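Local coordinates for protein aminotransferase class I and II (Anaerococcus prevotii, PDB 4EMY) that binds pyridoxal 5'-phosphate as a homodimer and, like other aminotransferases of its family, probably transfers amino groups between amino acids and keto acids, at residues D126-H131 with R147-F152; I180-N185 with I219-D224; K371-E376 with Q404-Y409. All coordinates share one frame; numbering follows the deposited sequence.

Contact 1. Residues D126-H131 with R147-F152; sequences DPLICH and RNFKTF
The ring of F152 reaches across to the neighbouring strand and lies against I129, C130 and H131 together. Its CG sits between the backbone N and the carbonyl carbon (chi1 74°), and from there CD2 comes 3.9 Å from I129 CG2, while CZ rests against H131 CB. I129 and F152 cross at about a right angle, and helix 163-176 covers this face through A169, so a branched aliphatic chain and a flat ring suit the interior. On the reverse face the F149 ring, its CG anti to the backbone N (chi1 -168°), puts CE1 3.7 Å from C130 CB, and L128 CD2 meets the same ring at its edge. C130 SG lies obliquely 5.3 Å from the F149 ring centroid, a sulfur-aromatic contact.

The backbones are joined by five N-H...O bonds. The one from C130 N to K150 O is 2.8 Å and nearly straight, whereas that from F152 N to C130 O is 3.2 Å long, at the end where paired CA atoms lie farthest apart.

The looser side is that of N148 and T151, exposed as polar residues at a sheet margin can afford to be, and of the partly exposed K150, which lays CD beside P127 CB and sends its amine to a long, weak ion pair with E172. By contrast the F152 end is buried, H131 included: its ND1 pairs with Y133 O and its NE2 with N185 N, beside the cofactor pocket. Parallel neighbours linked through helix 137-145 form a beta-alpha-beta unit at the margin of the large sheet of the fold-type I PLP-dependent enzymes.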
loop_
_atom_site.group_PDB
_atom_site.type_symbol
_atom_site.label_atom_id
_atom_site.label_comp_id
_atom_site.label_asym_id
_atom_site.label_seq_id
_atom_site.Cartn_x
_atom_site.Cartn_y
_atom_site.Cartn_z
ATOM N N ASP A 126 -2.850 -23.561 -5.877
ATOM C CA ASP A 126 -2.480 -23.853 -4.498
ATOM C C ASP A 126 -3.517 -23.402 -3.474
ATOM O O ASP A 126 -4.137 -22.358 -3.642
ATOM C CB ASP A 126 -1.100 -23.266 -4.200
ATOM C CG ASP A 126 -0.011 -23.852 -5.090
ATOM O OD1 ASP A 126 -0.295 -24.788 -5.869
ATOM O OD2 ASP A 126 1.135 -23.372 -5.013
ATOM N N PRO A 127 -3.715 -24.216 -2.420
ATOM C CA PRO A 127 -4.750 -23.967 -1.430
ATOM C C PRO A 127 -4.301 -23.150 -0.225
ATOM O O PRO A 127 -3.248 -23.423 0.358
ATOM C CB PRO A 127 -5.135 -25.374 -0.978
ATOM C CG PRO A 127 -3.902 -26.187 -1.165
ATOM C CD PRO A 127 -3.054 -25.517 -2.205
ATOM N N LEU A 128 -5.108 -22.153 0.130
ATOM C CA LEU A 128 -5.012 -21.508 1.434
ATOM C C LEU A 128 -6.077 -22.104 2.350
ATOM O O LEU A 128 -7.275 -21.887 2.157
ATOM C CB LEU A 128 -5.192 -19.995 1.329
ATOM C CG LEU A 128 -4.965 -19.269 2.654
ATOM C CD1 LEU A 128 -3.483 -19.066 2.939
ATOM C CD2 LEU A 128 -5.705 -17.945 2.678
ATOM N N ILE A 129 -5.636 -22.867 3.339
ATOM C CA ILE A 129 -6.553 -23.545 4.241
ATOM C C ILE A 129 -6.764 -22.685 5.486
ATOM O O ILE A 129 -5.851 -22.505 6.302
ATOM C CB ILE A 129 -6.061 -24.962 4.577
ATOM C CG1 ILE A 129 -5.841 -25.746 3.281
ATOM C CG2 ILE A 129 -7.060 -25.676 5.473
ATOM C CD1 ILE A 129 -4.560 -26.544 3.264
ATOM N N CYS A 130 -7.979 -22.152 5.596
ATOM C CA CYS A 130 -8.331 -21.159 6.603
ATOM C C CYS A 130 -9.562 -21.576 7.388
ATOM O O CYS A 130 -10.433 -22.284 6.869
ATOM C CB CYS A 130 -8.588 -19.800 5.946
ATOM S SG CYS A 130 -9.107 -18.511 7.108
ATOM N N HIS A 131 -9.631 -21.112 8.635
ATOM C CA HIS A 131 -10.725 -21.473 9.533
ATOM C C HIS A 131 -12.063 -20.961 9.076
ATOM O O HIS A 131 -12.166 -19.885 8.485
ATOM C CB HIS A 131 -10.426 -21.049 10.969
ATOM C CG HIS A 131 -9.602 -19.794 11.069
ATOM N ND1 HIS A 131 -10.113 -18.572 10.823
ATOM C CD2 HIS A 131 -8.261 -19.603 11.394
ATOM C CE1 HIS A 131 -9.150 -17.649 10.983
ATOM N NE2 HIS A 131 -8.017 -18.283 11.332
ATOM N N ARG A 147 -5.311 -17.833 -6.156
ATOM C CA ARG A 147 -5.075 -18.881 -5.169
ATOM C C ARG A 147 -6.410 -19.515 -4.778
ATOM O O ARG A 147 -7.474 -18.890 -4.884
ATOM C CB ARG A 147 -4.377 -18.316 -3.926
ATOM C CG ARG A 147 -2.882 -18.072 -4.073
ATOM C CD ARG A 147 -2.541 -17.119 -5.214
ATOM N NE ARG A 147 -1.122 -16.743 -5.257
ATOM C CZ ARG A 147 -0.525 -16.154 -6.295
ATOM N NH1 ARG A 147 -1.207 -15.874 -7.396
ATOM N NH2 ARG A 147 0.763 -15.848 -6.235
ATOM N N ASN A 148 -6.354 -20.756 -4.317
ATOM C CA ASN A 148 -7.558 -21.481 -3.952
ATOM C C ASN A 148 -7.920 -21.421 -2.462
ATOM O O ASN A 148 -7.314 -22.105 -1.630
ATOM C CB ASN A 148 -7.427 -22.919 -4.402
ATOM C CG ASN A 148 -8.757 -23.591 -4.521
ATOM O OD1 ASN A 148 -9.335 -24.029 -3.527
ATOM N ND2 ASN A 148 -9.263 -23.673 -5.747
ATOM N N PHE A 149 -8.917 -20.607 -2.130
ATOM C CA PHE A 149 -9.409 -20.520 -0.758
ATOM C C PHE A 149 -10.152 -21.783 -0.351
ATOM O O PHE A 149 -11.017 -22.262 -1.082
ATOM C CB PHE A 149 -10.327 -19.320 -0.593
ATOM C CG PHE A 149 -10.654 -19.002 0.830
ATOM C CD1 PHE A 149 -9.703 -18.437 1.665
ATOM C CD2 PHE A 149 -11.914 -19.255 1.335
ATOM C CE1 PHE A 149 -10.005 -18.130 2.979
ATOM C CE2 PHE A 149 -12.226 -18.945 2.646
ATOM C CZ PHE A 149 -11.270 -18.383 3.471
ATOM N N LYS A 150 -9.825 -22.292 0.832
ATOM C CA LYS A 150 -10.328 -23.575 1.312
ATOM C C LYS A 150 -10.610 -23.493 2.823
ATOM O O LYS A 150 -9.732 -23.111 3.599
ATOM C CB LYS A 150 -9.283 -24.648 1.011
ATOM C CG LYS A 150 -9.819 -26.032 0.723
ATOM C CD LYS A 150 -8.763 -26.836 -0.033
ATOM C CE LYS A 150 -9.085 -28.326 -0.106
ATOM N NZ LYS A 150 -8.842 -29.044 1.183
ATOM N N THR A 151 -11.827 -23.846 3.237
ATOM C CA THR A 151 -12.231 -23.746 4.644
ATOM C C THR A 151 -12.344 -25.089 5.364
ATOM O O THR A 151 -12.641 -26.122 4.751
ATOM C CB THR A 151 -13.593 -23.040 4.803
ATOM O OG1 THR A 151 -14.560 -23.655 3.943
ATOM C CG2 THR A 151 -13.481 -21.564 4.481
ATOM N N PHE A 152 -12.118 -25.051 6.677
ATOM C CA PHE A 152 -12.363 -26.190 7.562
ATOM C C PHE A 152 -13.152 -25.721 8.795
ATOM O O PHE A 152 -13.045 -24.555 9.187
ATOM C CB PHE A 152 -11.040 -26.851 7.976
ATOM C CG PHE A 152 -10.253 -26.063 8.988
ATOM C CD1 PHE A 152 -10.398 -26.311 10.350
ATOM C CD2 PHE A 152 -9.364 -25.075 8.586
ATOM C CE1 PHE A 152 -9.676 -25.587 11.287
ATOM C CE2 PHE A 152 -8.638 -24.350 9.519
ATOM C CZ PHE A 152 -8.798 -24.605 10.872
#

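Contact 2. Residues I180-N185 with I219-D224; sequences IASLIN and ITLIVD. With PLP (pyridoxal-5'-phosphate), chain E.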
loop_
_atom_site.group_PDB
_atom_site.type_symbol
_atom_site.label_atom_id
_atom_site.label_comp_id
_atom_site.label_asym_id
_atom_site.label_seq_id
_atom_site.Cartn_x
_atom_site.Cartn_y
_atom_site.Cartn_z
ATOM N N ILE A 180 1.249 -25.846 -0.141
ATOM C CA ILE A 180 0.037 -25.433 0.574
ATOM C C ILE A 180 0.299 -24.290 1.557
ATOM O O ILE A 180 1.445 -23.900 1.780
ATOM C CB ILE A 180 -0.651 -26.603 1.324
ATOM C CG1 ILE A 180 0.148 -27.004 2.565
ATOM C CG2 ILE A 180 -0.921 -27.788 0.400
ATOM C CD1 ILE A 180 -0.729 -27.440 3.717
ATOM N N ALA A 181 -0.770 -23.751 2.136
ATOM C CA ALA A 181 -0.640 -22.734 3.173
ATOM C C ALA A 181 -1.761 -22.812 4.199
ATOM O O ALA A 181 -2.926 -22.992 3.849
ATOM C CB ALA A 181 -0.577 -21.344 2.559
ATOM N N SER A 182 -1.401 -22.686 5.468
ATOM C CA SER A 182 -2.393 -22.626 6.522
ATOM C C SER A 182 -2.468 -21.216 7.046
ATOM O O SER A 182 -1.439 -20.600 7.329
ATOM C CB SER A 182 -2.044 -23.569 7.671
ATOM O OG SER A 182 -2.805 -23.234 8.821
ATOM N N LEU A 183 -3.685 -20.703 7.170
ATOM C CA LEU A 183 -3.881 -19.405 7.793
ATOM C C LEU A 183 -4.628 -19.572 9.101
ATOM O O LEU A 183 -5.681 -20.209 9.139
ATOM C CB LEU A 183 -4.610 -18.436 6.862
ATOM C CG LEU A 183 -4.631 -16.996 7.394
ATOM C CD1 LEU A 183 -4.229 -15.985 6.331
ATOM C CD2 LEU A 183 -5.994 -16.666 7.984
ATOM N N ILE A 184 -4.049 -19.023 10.168
ATOM C CA ILE A 184 -4.673 -18.999 11.485
ATOM C C ILE A 184 -4.644 -17.572 12.029
ATOM O O ILE A 184 -3.578 -16.991 12.235
ATOM C CB ILE A 184 -3.970 -19.937 12.500
ATOM C CG1 ILE A 184 -3.506 -21.256 11.855
ATOM C CG2 ILE A 184 -4.845 -20.159 13.726
ATOM C CD1 ILE A 184 -4.604 -22.245 11.518
ATOM N N ASN A 185 -5.828 -17.010 12.240
ATOM C CA ASN A 185 -5.975 -15.714 12.885
ATOM C C ASN A 185 -6.193 -15.899 14.384
ATOM O O ASN A 185 -7.314 -16.101 14.846
ATOM C CB ASN A 185 -7.112 -14.915 12.242
ATOM C CG ASN A 185 -7.342 -13.576 12.915
ATOM O OD1 ASN A 185 -8.480 -13.133 13.056
ATOM N ND2 ASN A 185 -6.265 -12.928 13.341
ATOM N N ILE A 219 5.174 -26.142 2.894
ATOM C CA ILE A 219 4.052 -25.640 3.683
ATOM C C ILE A 219 4.377 -24.275 4.273
ATOM O O ILE A 219 5.473 -24.070 4.796
ATOM C CB ILE A 219 3.688 -26.619 4.819
ATOM C CG1 ILE A 219 3.461 -28.030 4.262
ATOM C CG2 ILE A 219 2.460 -26.136 5.584
ATOM C CD1 ILE A 219 3.720 -29.130 5.260
ATOM N N THR A 220 3.429 -23.346 4.175
ATOM C CA THR A 220 3.561 -22.048 4.836
ATOM C C THR A 220 2.435 -21.804 5.847
ATOM O O THR A 220 1.256 -21.849 5.498
ATOM C CB THR A 220 3.648 -20.890 3.822
ATOM O OG1 THR A 220 4.765 -21.110 2.954
ATOM C CG2 THR A 220 3.838 -19.556 4.526
ATOM N N LEU A 221 2.827 -21.565 7.097
ATOM C CA LEU A 221 1.911 -21.136 8.144
ATOM C C LEU A 221 1.897 -19.614 8.230
ATOM O O LEU A 221 2.927 -18.994 8.503
ATOM C CB LEU A 221 2.316 -21.732 9.495
ATOM C CG LEU A 221 1.455 -21.429 10.730
ATOM C CD1 LEU A 221 0.017 -21.906 10.565
ATOM C CD2 LEU A 221 2.073 -22.040 11.979
ATOM N N ILE A 222 0.724 -19.032 7.978
ATOM C CA ILE A 222 0.471 -17.599 8.137
ATOM C C ILE A 222 -0.295 -17.357 9.439
ATOM O O ILE A 222 -1.360 -17.939 9.657
ATOM C CB ILE A 222 -0.410 -17.049 6.993
ATOM C CG1 ILE A 222 -0.051 -17.678 5.631
ATOM C CG2 ILE A 222 -0.466 -15.517 7.031
ATOM C CD1 ILE A 222 0.997 -16.943 4.836
ATOM N N VAL A 223 0.232 -16.495 10.302
ATOM C CA VAL A 223 -0.452 -16.190 11.555
ATOM C C VAL A 223 -0.797 -14.713 11.604
ATOM O O VAL A 223 0.093 -13.862 11.567
ATOM C CB VAL A 223 0.381 -16.574 12.795
ATOM C CG1 VAL A 223 -0.519 -16.687 14.014
ATOM C CG2 VAL A 223 1.097 -17.893 12.577
ATOM N N ASP A 224 -2.092 -14.415 11.678
ATOM C CA ASP A 224 -2.567 -13.030 11.749
ATOM C C ASP A 224 -2.670 -12.605 13.206
ATOM O O ASP A 224 -3.619 -12.966 13.908
ATOM C CB ASP A 224 -3.918 -12.882 11.036
ATOM C CG ASP A 224 -4.322 -11.418 10.794
ATOM O OD1 ASP A 224 -3.741 -10.488 11.394
ATOM O OD2 ASP A 224 -5.250 -11.194 9.989
HETATM N N1 PLP E . -6.404 -8.975 10.202
HETATM C C2 PLP E . -7.610 -9.141 10.861
HETATM C C2A PLP E . -8.010 -10.494 11.370
HETATM C C3 PLP E . -8.456 -8.055 11.071
HETATM O O3 PLP E . -9.642 -8.226 11.718
HETATM C C4 PLP E . -8.122 -6.798 10.613
HETATM C C4A PLP E . -9.267 -5.918 10.193
HETATM O O4A PLP E . -9.713 -5.051 10.951
HETATM C C5 PLP E . -6.902 -6.633 9.958
HETATM C C6 PLP E . -6.048 -7.723 9.747
HETATM C C5A PLP E . -6.534 -5.251 9.440
HETATM O O4P PLP E . -5.155 -4.971 9.533
HETATM P P PLP E . -4.664 -3.572 8.935
HETATM O O1P PLP E . -4.444 -3.796 7.462
HETATM O O2P PLP E . -3.409 -3.161 9.672
HETATM O O3P PLP E . -5.723 -2.512 9.108
#
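L221 lays CD1 against S182 OG and, 3.8 Å away, against I184 CG1, filling the side of the sheet covered by W201 of helix 198-211. This is a parallel strand pair of a beta-alpha-beta unit in the central sheet of the large PLP-binding domain. I180 and I219 run side by side on the same face, their CG1 atoms 3.9 Å apart. S182 is a small polar residue in this apolar layer, and its OG is satisfied by Y166 OH. On the reverse face the side chains of L183 and I222 cross obliquely, L183 CD1 touching I222 CG2.

Five backbone bonds hold the strands in register; the one from I222 N to S182 O, 2.7 Å long, is nearly straight. At the C-terminal edge, where cofactors commonly sit, both chains turn to the pocket. N185 and D224 have CG anti to the backbone N (chi1 178° and -167°) and point the same way. N185 ND2 donates to D224 O at 2.7 Å, with OD1 held by N190 N. D224 OD2, which also pairs with Y138 OH, probably favours a protonated pyridine nitrogen, as the equivalent aspartate does in other fold-type I enzymes: it lies 2.5 Å from PLP N1.

Contact 3. Residues K371-E376 with Q404-Y409; sequences KDLEKE and QRLAFY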
loop_
_atom_site.group_PDB
_atom_site.type_symbol
_atom_site.label_atom_id
_atom_site.label_comp_id
_atom_site.label_asym_id
_atom_site.label_seq_id
_atom_site.Cartn_x
_atom_site.Cartn_y
_atom_site.Cartn_z
ATOM N N LYS A 371 -32.462 -7.959 11.509
ATOM C CA LYS A 371 -33.593 -7.174 10.987
ATOM C C LYS A 371 -34.391 -6.584 12.138
ATOM O O LYS A 371 -34.620 -5.373 12.185
ATOM C CB LYS A 371 -34.524 -8.032 10.130
ATOM C CG LYS A 371 -34.170 -8.091 8.658
ATOM C CD LYS A 371 -35.287 -8.762 7.873
ATOM C CE LYS A 371 -35.125 -8.548 6.377
ATOM N NZ LYS A 371 -36.391 -8.833 5.644
ATOM N N ASP A 372 -34.809 -7.455 13.059
ATOM C CA ASP A 372 -35.499 -7.054 14.278
ATOM C C ASP A 372 -34.645 -6.109 15.108
ATOM O O ASP A 372 -35.134 -5.083 15.586
ATOM C CB ASP A 372 -35.859 -8.283 15.113
ATOM C CG ASP A 372 -37.009 -9.078 14.526
ATOM O OD1 ASP A 372 -37.044 -10.308 14.750
ATOM O OD2 ASP A 372 -37.881 -8.482 13.851
ATOM N N LEU A 373 -33.370 -6.454 15.263
ATOM C CA LEU A 373 -32.449 -5.678 16.088
ATOM C C LEU A 373 -32.285 -4.244 15.606
ATOM O O LEU A 373 -32.237 -3.312 16.415
ATOM C CB LEU A 373 -31.084 -6.365 16.165
ATOM C CG LEU A 373 -30.949 -7.534 17.139
ATOM C CD1 LEU A 373 -29.601 -8.196 16.937
ATOM C CD2 LEU A 373 -31.110 -7.063 18.576
ATOM N N GLU A 374 -32.205 -4.070 14.291
ATOM C CA GLU A 374 -32.044 -2.747 13.702
ATOM C C GLU A 374 -33.243 -1.856 13.986
ATOM O O GLU A 374 -33.089 -0.648 14.167
ATOM C CB GLU A 374 -31.759 -2.847 12.204
ATOM C CG GLU A 374 -30.318 -3.240 11.909
ATOM C CD GLU A 374 -30.028 -3.443 10.432
ATOM O OE1 GLU A 374 -30.806 -2.934 9.589
ATOM O OE2 GLU A 374 -29.010 -4.110 10.117
ATOM N N LYS A 375 -34.427 -2.466 14.047
ATOM C CA LYS A 375 -35.652 -1.772 14.454
ATOM C C LYS A 375 -35.522 -1.167 15.850
ATOM O O LYS A 375 -36.210 -0.202 16.175
ATOM C CB LYS A 375 -36.856 -2.716 14.415
ATOM C CG LYS A 375 -37.415 -2.966 13.025
ATOM C CD LYS A 375 -38.556 -3.975 13.055
ATOM C CE LYS A 375 -39.445 -3.852 11.824
ATOM N NZ LYS A 375 -38.666 -3.817 10.552
ATOM N N GLU A 376 -34.637 -1.738 16.665
ATOM C CA GLU A 376 -34.378 -1.237 18.012
ATOM C C GLU A 376 -33.048 -0.499 18.084
ATOM O O GLU A 376 -32.421 -0.435 19.144
ATOM C CB GLU A 376 -34.373 -2.385 19.016
ATOM C CG GLU A 376 -35.744 -2.951 19.342
ATOM C CD GLU A 376 -35.659 -4.201 20.194
ATOM O OE1 GLU A 376 -34.622 -4.404 20.859
ATOM O OE2 GLU A 376 -36.630 -4.984 20.195
ATOM N N GLN A 404 -29.293 -8.606 26.608
ATOM C CA GLN A 404 -30.688 -8.976 26.848
ATOM C C GLN A 404 -31.441 -9.034 25.517
ATOM O O GLN A 404 -31.967 -10.080 25.140
ATOM C CB GLN A 404 -31.358 -7.998 27.821
ATOM C CG GLN A 404 -30.797 -8.012 29.242
ATOM C CD GLN A 404 -31.146 -6.758 30.050
ATOM O OE1 GLN A 404 -31.552 -5.726 29.498
ATOM N NE2 GLN A 404 -30.979 -6.843 31.371
ATOM N N ARG A 405 -31.440 -7.919 24.792
ATOM C CA ARG A 405 -32.128 -7.815 23.502
ATOM C C ARG A 405 -31.561 -8.755 22.438
ATOM O O ARG A 405 -32.280 -9.185 21.534
ATOM C CB ARG A 405 -32.107 -6.371 22.995
ATOM C CG ARG A 405 -32.883 -5.381 23.853
ATOM C CD ARG A 405 -34.356 -5.351 23.483
ATOM N NE ARG A 405 -35.117 -6.411 24.132
ATOM C CZ ARG A 405 -36.193 -6.993 23.610
ATOM N NH1 ARG A 405 -36.820 -7.952 24.283
ATOM N NH2 ARG A 405 -36.636 -6.631 22.411
ATOM N N LEU A 406 -30.273 -9.067 22.554
ATOM C CA LEU A 406 -29.629 -10.045 21.682
ATOM C C LEU A 406 -30.159 -11.436 21.991
ATOM O O LEU A 406 -30.480 -12.198 21.080
ATOM C CB LEU A 406 -28.113 -10.013 21.874
ATOM C CG LEU A 406 -27.190 -10.180 20.669
ATOM C CD1 LEU A 406 -27.537 -9.213 19.553
ATOM C CD2 LEU A 406 -25.761 -9.951 21.113
ATOM N N ALA A 407 -30.266 -11.746 23.283
ATOM C CA ALA A 407 -30.724 -13.058 23.738
ATOM C C ALA A 407 -32.163 -13.322 23.321
ATOM O O ALA A 407 -32.481 -14.405 22.822
ATOM C CB ALA A 407 -30.576 -13.186 25.247
ATOM N N PHE A 408 -33.017 -12.317 23.513
ATOM C CA PHE A 408 -34.446 -12.454 23.258
ATOM C C PHE A 408 -34.775 -12.910 21.830
ATOM O O PHE A 408 -35.555 -13.845 21.645
ATOM C CB PHE A 408 -35.200 -11.162 23.599
ATOM C CG PHE A 408 -36.632 -11.182 23.162
ATOM C CD1 PHE A 408 -37.591 -11.849 23.919
ATOM C CD2 PHE A 408 -37.018 -10.573 21.973
ATOM C CE1 PHE A 408 -38.913 -11.892 23.506
ATOM C CE2 PHE A 408 -38.340 -10.615 21.554
ATOM C CZ PHE A 408 -39.286 -11.279 22.321
ATOM N N TYR A 409 -34.187 -12.247 20.835
ATOM C CA TYR A 409 -34.411 -12.609 19.431
ATOM C C TYR A 409 -33.679 -13.893 19.001
ATOM O O TYR A 409 -34.106 -14.574 18.065
ATOM C CB TYR A 409 -34.046 -11.446 18.502
ATOM C CG TYR A 409 -34.977 -10.261 18.614
ATOM C CD1 TYR A 409 -36.318 -10.371 18.258
ATOM C CD2 TYR A 409 -34.513 -9.025 19.064
ATOM C CE1 TYR A 409 -37.175 -9.290 18.363
ATOM C CE2 TYR A 409 -35.360 -7.936 19.164
ATOM C CZ TYR A 409 -36.689 -8.078 18.813
ATOM O OH TYR A 409 -37.538 -7.005 18.912
#
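Two helices that run in roughly opposite directions, 366-375 and 399-411, meet in the C-terminal part of the chain, the small domain of the aminotransferase fold, far from the cofactor. The axes of the two short segments pass 10.5 Å apart at an angle of 144°, with side chains filling the space between. The ring of Y409 stands in the middle. D372 CB lies over the centre of one face, 3.7 Å from the ring centroid, in a CH-pi contact, while F408 CD2 covers the opposite face. A short acidic residue suits this partly exposed place, because its methylene meets the ring while its carboxylate extends out past the CD1-CE1 edge, tilted 31° to the ring plane.

On the buried side L373 provides the apolar filling. Its CD1 touches L406 CD1 at 3.5 Å, the two chains crossing at about a right angle, and its CD2 approaches Y409 CD2 at 4.0 Å as the chains slide past each other in opposite directions. L373 also packs on I378 and L406 on L348, which extends this apolar layer beyond the helices.

Near the C-terminal end of the first helix, E376 closes the contact with charge. Its chain is extended past CG, long enough to bring the carboxylate to both R405 and Y409. R405, bent at chi2 and chi3, presents NH2 edge-on in a salt bridge, and such a cation would favour the charged glutamate. E376 OE2 is thus gripped twice: R405 NH2 comes from the syn side at 2.8 Å, and Y409 OH donates from above the carboxylate plane at 2.6 Å.

From the N terminus, contact 1 closes first, when the chain leaves 126-131, passes through helix 137-145 and returns as 147-152. Contact 2 then closes a longer excursion, through helix 198-211, between 180-185 and 219-224. Contact 3 closes last, bringing 404-409 back against 371-376 after several short strands. The three loops follow in series, with no nesting or crossing. Contacts 1 and 2 adjoin in one sheet, where strands 127-131 and 179-184 are neighbours: a backbone hydrogen bond from I129 N to A181 O joins them. Contact 3 stands apart, about 19 Å from contact 2 between nearest atoms, and ties together helices near the C terminus.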